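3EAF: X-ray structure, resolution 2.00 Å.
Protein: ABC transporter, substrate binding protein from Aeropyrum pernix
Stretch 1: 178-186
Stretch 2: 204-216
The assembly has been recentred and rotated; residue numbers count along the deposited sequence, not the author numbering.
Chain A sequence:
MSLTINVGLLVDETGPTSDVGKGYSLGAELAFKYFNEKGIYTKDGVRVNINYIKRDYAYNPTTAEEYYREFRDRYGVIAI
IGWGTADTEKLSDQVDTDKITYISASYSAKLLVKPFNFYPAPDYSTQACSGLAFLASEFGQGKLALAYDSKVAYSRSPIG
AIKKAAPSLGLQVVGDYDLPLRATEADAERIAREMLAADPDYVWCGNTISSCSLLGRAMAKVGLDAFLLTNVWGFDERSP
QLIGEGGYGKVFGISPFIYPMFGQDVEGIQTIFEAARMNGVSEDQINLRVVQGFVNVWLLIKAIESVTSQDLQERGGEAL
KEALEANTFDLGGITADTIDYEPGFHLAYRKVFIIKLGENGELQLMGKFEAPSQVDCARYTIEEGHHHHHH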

ATOM      1  N   ASP A 178      -0.745 -21.990   3.058  1.00 12.09           N
ATOM      2  CA  ASP A 178      -1.944 -21.393   2.477  1.00 12.33           C
ATOM      3  C   ASP A 178      -2.850 -20.791   3.553  1.00 11.69           C
ATOM      4  O   ASP A 178      -3.769 -21.448   4.052  1.00 11.81           O
ATOM      5  CB  ASP A 178      -2.694 -22.439   1.632  1.00 12.67           C
ATOM      6  CG  ASP A 178      -3.645 -21.816   0.617  1.00 15.18           C
ATOM      7  OD1 ASP A 178      -4.032 -20.635   0.768  1.00 15.67           O
ATOM      8  OD2 ASP A 178      -4.015 -22.522  -0.350  1.00 18.65           O
ATOM      9  N   LEU A 179      -2.581 -19.536   3.905  1.00 10.51           N
ATOM     10  CA  LEU A 179      -3.416 -18.820   4.860  1.00  9.83           C
ATOM     11  C   LEU A 179      -4.454 -17.997   4.099  1.00  9.08           C
ATOM     12  O   LEU A 179      -4.088 -17.083   3.355  1.00  8.21           O
ATOM     13  CB  LEU A 179      -2.569 -17.917   5.765  1.00  9.68           C
ATOM     14  CG  LEU A 179      -3.333 -17.098   6.811  1.00 10.27           C
ATOM     15  CD1 LEU A 179      -3.801 -17.971   7.969  1.00  9.24           C
ATOM     16  CD2 LEU A 179      -2.460 -15.951   7.308  1.00 10.43           C
ATOM     17  N   PRO A 180      -5.747 -18.330   4.266  1.00  8.90           N
ATOM     18  CA  PRO A 180      -6.792 -17.615   3.537  1.00  9.04           C
ATOM     19  C   PRO A 180      -6.843 -16.131   3.894  1.00  8.99           C
ATOM     20  O   PRO A 180      -6.561 -15.756   5.035  1.00  8.72           O
ATOM     21  CB  PRO A 180      -8.078 -18.315   3.992  1.00  9.01           C
ATOM     22  CG  PRO A 180      -7.624 -19.681   4.433  1.00  9.38           C
ATOM     23  CD  PRO A 180      -6.315 -19.395   5.113  1.00  9.23           C
ATOM     24  N   LEU A 181      -7.204 -15.298   2.919  1.00  9.38           N
ATOM     25  CA  LEU A 181      -7.447 -13.874   3.176  1.00  9.31           C
ATOM     26  C   LEU A 181      -8.535 -13.683   4.239  1.00  9.45           C
ATOM     27  O   LEU A 181      -8.467 -12.754   5.055  1.00  9.44           O
ATOM     28  CB  LEU A 181      -7.835 -13.154   1.879  1.00  9.51           C
ATOM     29  CG  LEU A 181      -8.055 -11.632   1.901  1.00 10.15           C
ATOM     30  CD1 LEU A 181      -6.720 -10.875   2.000  1.00  9.93           C
ATOM     31  CD2 LEU A 181      -8.843 -11.194   0.664  1.00  8.64           C
ATOM     32  N   ARG A 182      -9.526 -14.573   4.228  1.00  9.46           N
ATOM     33  CA  ARG A 182     -10.625 -14.543   5.194  1.00  9.51           C
ATOM     34  C   ARG A 182     -10.417 -15.590   6.293  1.00  9.53           C
ATOM     35  O   ARG A 182     -11.377 -16.174   6.795  1.00  9.35           O
ATOM     36  CB  ARG A 182     -11.964 -14.793   4.493  1.00  9.51           C
ATOM     37  CG  ARG A 182     -12.331 -13.803   3.401  1.00  9.59           C
ATOM     38  CD  ARG A 182     -13.351 -14.434   2.450  1.00  9.77           C
ATOM     39  NE  ARG A 182     -13.626 -13.595   1.282  1.00 10.83           N
ATOM     40  CZ  ARG A 182     -12.903 -13.582   0.165  1.00 11.04           C
ATOM     41  NH1 ARG A 182     -11.830 -14.355   0.036  1.00 10.78           N
ATOM     42  NH2 ARG A 182     -13.249 -12.779  -0.831  1.00 12.97           N
ATOM     43  N   ALA A 183      -9.158 -15.804   6.668  1.00  9.86           N
ATOM     44  CA  ALA A 183      -8.777 -16.805   7.659  1.00 10.09           C
ATOM     45  C   ALA A 183      -9.582 -16.737   8.953  1.00 10.58           C
ATOM     46  O   ALA A 183      -9.778 -15.664   9.518  1.00 10.49           O
ATOM     47  CB  ALA A 183      -7.288 -16.681   7.976  1.00 10.03           C
ATOM     48  N   THR A 184     -10.033 -17.898   9.415  1.00 11.22           N
ATOM     49  CA  THR A 184     -10.577 -18.039  10.762  1.00 11.75           C
ATOM     50  C   THR A 184      -9.420 -18.249  11.740  1.00 12.23           C
ATOM     51  O   THR A 184      -8.276 -18.460  11.323  1.00 11.85           O
ATOM     52  CB  THR A 184     -11.524 -19.252  10.860  1.00 11.91           C
ATOM     53  OG1 THR A 184     -10.786 -20.453  10.602  1.00 12.45           O
ATOM     54  CG2 THR A 184     -12.674 -19.142   9.852  1.00 11.37           C
ATOM     55  N   GLU A 185      -9.722 -18.201  13.036  1.00 12.63           N
ATOM     56  CA  GLU A 185      -8.757 -18.547  14.078  1.00 13.50           C
ATOM     57  C   GLU A 185      -8.199 -19.967  13.871  1.00 13.43           C
ATOM     58  O   GLU A 185      -6.992 -20.206  14.024  1.00 12.76           O
ATOM     59  CB  GLU A 185      -9.421 -18.416  15.451  1.00 13.32           C
ATOM     60  CG  GLU A 185      -8.487 -18.638  16.630  1.00 14.79           C
ATOM     61  CD  GLU A 185      -9.214 -18.583  17.960  1.00 15.28           C
ATOM     62  OE1 GLU A 185     -10.169 -19.362  18.156  1.00 16.90           O
ATOM     63  OE2 GLU A 185      -8.822 -17.761  18.814  1.00 18.30           O
ATOM     64  N   ALA A 186      -9.086 -20.895  13.503  1.00 13.33           N
ATOM     65  CA  ALA A 186      -8.705 -22.278  13.239  1.00 13.41           C
ATOM     66  C   ALA A 186      -7.746 -22.400  12.054  1.00 13.57           C
ATOM     67  O   ALA A 186      -6.796 -23.194  12.113  1.00 13.79           O
ATOM     68  CB  ALA A 186      -9.941 -23.142  13.015  1.00 13.36           C
ATOM     69  N   TRP A 204       7.036 -14.833   6.837  1.00  9.37           N
ATOM     70  CA  TRP A 204       6.419 -13.761   6.046  1.00  9.42           C
ATOM     71  C   TRP A 204       4.906 -13.984   5.927  1.00  9.42           C
ATOM     72  O   TRP A 204       4.460 -15.109   5.712  1.00  9.43           O
ATOM     73  CB  TRP A 204       7.058 -13.697   4.653  1.00  9.48           C
ATOM     74  CG  TRP A 204       6.293 -12.869   3.650  1.00  9.88           C
ATOM     75  CD1 TRP A 204       5.450 -13.328   2.671  1.00  9.90           C
ATOM     76  CD2 TRP A 204       6.299 -11.443   3.537  1.00  9.38           C
ATOM     77  NE1 TRP A 204       4.934 -12.272   1.955  1.00  9.90           N
ATOM     78  CE2 TRP A 204       5.443 -11.103   2.461  1.00  9.52           C
ATOM     79  CE3 TRP A 204       6.948 -10.418   4.236  1.00  9.15           C
ATOM     80  CZ2 TRP A 204       5.217  -9.778   2.071  1.00  9.14           C
ATOM     81  CZ3 TRP A 204       6.724  -9.104   3.848  1.00  9.26           C
ATOM     82  CH2 TRP A 204       5.866  -8.797   2.775  1.00  9.57           C
ATOM     83  N   CYS A 205       4.116 -12.924   6.086  1.00  9.40           N
ATOM     84  CA  CYS A 205       2.687 -13.015   5.788  1.00  9.34           C
ATOM     85  C   CYS A 205       2.251 -11.964   4.762  1.00  8.85           C
ATOM     86  O   CYS A 205       2.501 -10.778   4.942  1.00  8.52           O
ATOM     87  CB  CYS A 205       1.835 -12.932   7.056  1.00  9.25           C
ATOM     88  SG  CYS A 205       0.085 -13.285   6.743  1.00 10.41           S
ATOM     89  N   GLY A 206       1.584 -12.418   3.702  1.00  8.81           N
ATOM     90  CA  GLY A 206       1.203 -11.547   2.593  1.00  8.32           C
ATOM     91  C   GLY A 206      -0.232 -11.045   2.570  1.00  8.15           C
ATOM     92  O   GLY A 206      -0.642 -10.421   1.596  1.00  8.04           O
ATOM     93  N   ASN A 207      -0.977 -11.277   3.654  1.00  7.86           N
ATOM     94  CA  ASN A 207      -2.393 -10.900   3.737  1.00  7.83           C
ATOM     95  C   ASN A 207      -2.617  -9.599   4.530  1.00  7.70           C
ATOM     96  O   ASN A 207      -1.659  -8.988   5.014  1.00  7.98           O
ATOM     97  CB  ASN A 207      -3.213 -12.030   4.386  1.00  7.67           C
ATOM     98  CG  ASN A 207      -3.190 -13.327   3.589  1.00  8.11           C
ATOM     99  OD1 ASN A 207      -2.679 -13.388   2.467  1.00  8.82           O
ATOM    100  ND2 ASN A 207      -3.758 -14.378   4.173  1.00  7.15           N
ATOM    101  N   THR A 208      -3.880  -9.192   4.669  1.00  7.48           N
ATOM    102  CA  THR A 208      -4.231  -7.995   5.437  1.00  7.60           C
ATOM    103  C   THR A 208      -4.173  -8.266   6.943  1.00  7.67           C
ATOM    104  O   THR A 208      -4.052  -9.419   7.368  1.00  7.59           O
ATOM    105  CB  THR A 208      -5.629  -7.433   5.056  1.00  7.67           C
ATOM    106  OG1 THR A 208      -6.651  -8.333   5.502  1.00  7.73           O
ATOM    107  CG2 THR A 208      -5.749  -7.236   3.545  1.00  6.70           C
ATOM    108  N   ILE A 209      -4.286  -7.198   7.733  1.00  7.53           N
ATOM    109  CA  ILE A 209      -4.094  -7.243   9.186  1.00  7.87           C
ATOM    110  C   ILE A 209      -4.922  -8.303   9.926  1.00  8.35           C
ATOM    111  O   ILE A 209      -4.475  -8.819  10.945  1.00  8.44           O
ATOM    112  CB  ILE A 209      -4.286  -5.823   9.840  1.00  7.87           C
ATOM    113  CG1 ILE A 209      -3.822  -5.822  11.303  1.00  7.43           C
ATOM    114  CG2 ILE A 209      -5.731  -5.314   9.668  1.00  7.31           C
ATOM    115  CD1 ILE A 209      -3.680  -4.437  11.930  1.00  8.08           C
ATOM    116  N   SER A 210      -6.114  -8.624   9.422  1.00  8.95           N
ATOM    117  CA  SER A 210      -7.000  -9.585  10.088  1.00  9.50           C
ATOM    118  C   SER A 210      -6.373 -10.970  10.206  1.00  9.37           C
ATOM    119  O   SER A 210      -6.275 -11.514  11.298  1.00  9.84           O
ATOM    120  CB  SER A 210      -8.356  -9.674   9.374  1.00  9.58           C
ATOM    121  OG  SER A 210      -9.024  -8.426   9.448  1.00 11.98           O
ATOM    122  N   SER A 211      -5.949 -11.540   9.087  1.00  9.37           N
ATOM    123  CA  SER A 211      -5.325 -12.862   9.127  1.00  9.64           C
ATOM    124  C   SER A 211      -3.880 -12.824   9.635  1.00  9.61           C
ATOM    125  O   SER A 211      -3.453 -13.751  10.322  1.00  9.74           O
ATOM    126  CB  SER A 211      -5.424 -13.569   7.772  1.00  9.52           C
ATOM    127  OG  SER A 211      -4.818 -12.810   6.750  1.00  9.94           O
ATOM    128  N   CYS A 212      -3.136 -11.762   9.311  1.00  9.56           N
ATOM    129  CA  CYS A 212      -1.771 -11.591   9.840  1.00 10.06           C
ATOM    130  C   CYS A 212      -1.756 -11.622  11.361  1.00 10.16           C
ATOM    131  O   CYS A 212      -0.921 -12.288  11.968  1.00 10.71           O
ATOM    132  CB  CYS A 212      -1.145 -10.279   9.371  1.00 10.04           C
ATOM    133  SG  CYS A 212      -0.592 -10.260   7.657  1.00 11.42           S
ATOM    134  N   SER A 213      -2.675 -10.884  11.974  1.00 10.25           N
ATOM    135  CA  SER A 213      -2.765 -10.819  13.433  1.00 10.32           C
ATOM    136  C   SER A 213      -3.204 -12.146  14.063  1.00 10.45           C
ATOM    137  O   SER A 213      -2.643 -12.572  15.077  1.00 10.73           O
ATOM    138  CB  SER A 213      -3.691  -9.687  13.857  1.00 10.22           C
ATOM    139  OG  SER A 213      -3.214  -8.455  13.348  1.00 10.50           O
ATOM    140  N   LEU A 214      -4.198 -12.793  13.461  1.00 10.46           N
ATOM    141  CA  LEU A 214      -4.626 -14.122  13.892  1.00 10.59           C
ATOM    142  C   LEU A 214      -3.464 -15.121  13.870  1.00 10.66           C
ATOM    143  O   LEU A 214      -3.329 -15.947  14.778  1.00 10.74           O
ATOM    144  CB  LEU A 214      -5.774 -14.636  13.016  1.00 10.38           C
ATOM    145  CG  LEU A 214      -7.184 -14.078  13.253  1.00 10.13           C
ATOM    146  CD1 LEU A 214      -8.119 -14.649  12.212  1.00  9.87           C
ATOM    147  CD2 LEU A 214      -7.694 -14.402  14.644  1.00  9.29           C
ATOM    148  N   LEU A 215      -2.637 -15.028  12.832  1.00 10.74           N
ATOM    149  CA  LEU A 215      -1.467 -15.890  12.665  1.00 11.30           C
ATOM    150  C   LEU A 215      -0.407 -15.609  13.728  1.00 11.35           C
ATOM    151  O   LEU A 215       0.110 -16.534  14.344  1.00 11.60           O
ATOM    152  CB  LEU A 215      -0.862 -15.728  11.262  1.00 11.03           C
ATOM    153  CG  LEU A 215       0.348 -16.613  10.917  1.00 11.52           C
ATOM    154  CD1 LEU A 215      -0.060 -18.075  10.769  1.00  9.42           C
ATOM    155  CD2 LEU A 215       1.037 -16.117   9.635  1.00 11.76           C
ATOM    156  N   GLY A 216      -0.071 -14.337  13.928  1.00 11.61           N
ATOM    157  CA  GLY A 216       0.862 -13.950  14.985  1.00 12.22           C
ATOM    158  C   GLY A 216       0.408 -14.432  16.349  1.00 12.69           C
ATOM    159  O   GLY A 216       1.210 -14.943  17.135  1.00 12.59           O
TER
HETATM  160  O   HOH W   1      -6.553 -11.039   5.747  1.00 14.24           O

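This is a small, mixed contact in which a loop packs apolar side chains against the start of a helix, burying 446 Å² over both sides, and is pinned there by one direct hydrogen bond and one bridging water. The bond runs from Asn-207 ND2 to Leu-179 O (2.8 Å, nearly straight at 161°). An amide suits this place because its nitrogen carries two hydrogens: ND2 also donates to Ser-211 OG (3.2 Å), while OD1 is satisfied elsewhere in the structure.

Leu-179 points toward the second stretch and is buried. Its CD2 lies 3.7 Å from Cys-205 SG, 3.8 Å from Ser-211 CB and 4.2 Å from Leu-215 CD2, so a branched apolar side chain fills the space between strand end and helix. Leu-181 is buried too, its CD1 4.1 Å from Thr-208 CG2.

A type I turn from Pro-180 to Ala-183 then redirects the chain. Beside it, water 1 donates to Leu-181 O and Thr-208 OG1 and also hydrogen-bonds Ser-211 OG, each at 2.7 Å; so it bridges Leu-181 O and Ser-211 OG, which are 4.0 Å apart, and ties in the hydroxyl of Thr-208, the residue just before the helix.

Small residues allow close approach where Ala-183 CB meets Ser-211 CB at 3.6 Å. Leu-214 also points toward the loop; its long apolar side chain covers the backbone there, with CD1 3.3 Å from Ala-183 O, a van der Waals contact.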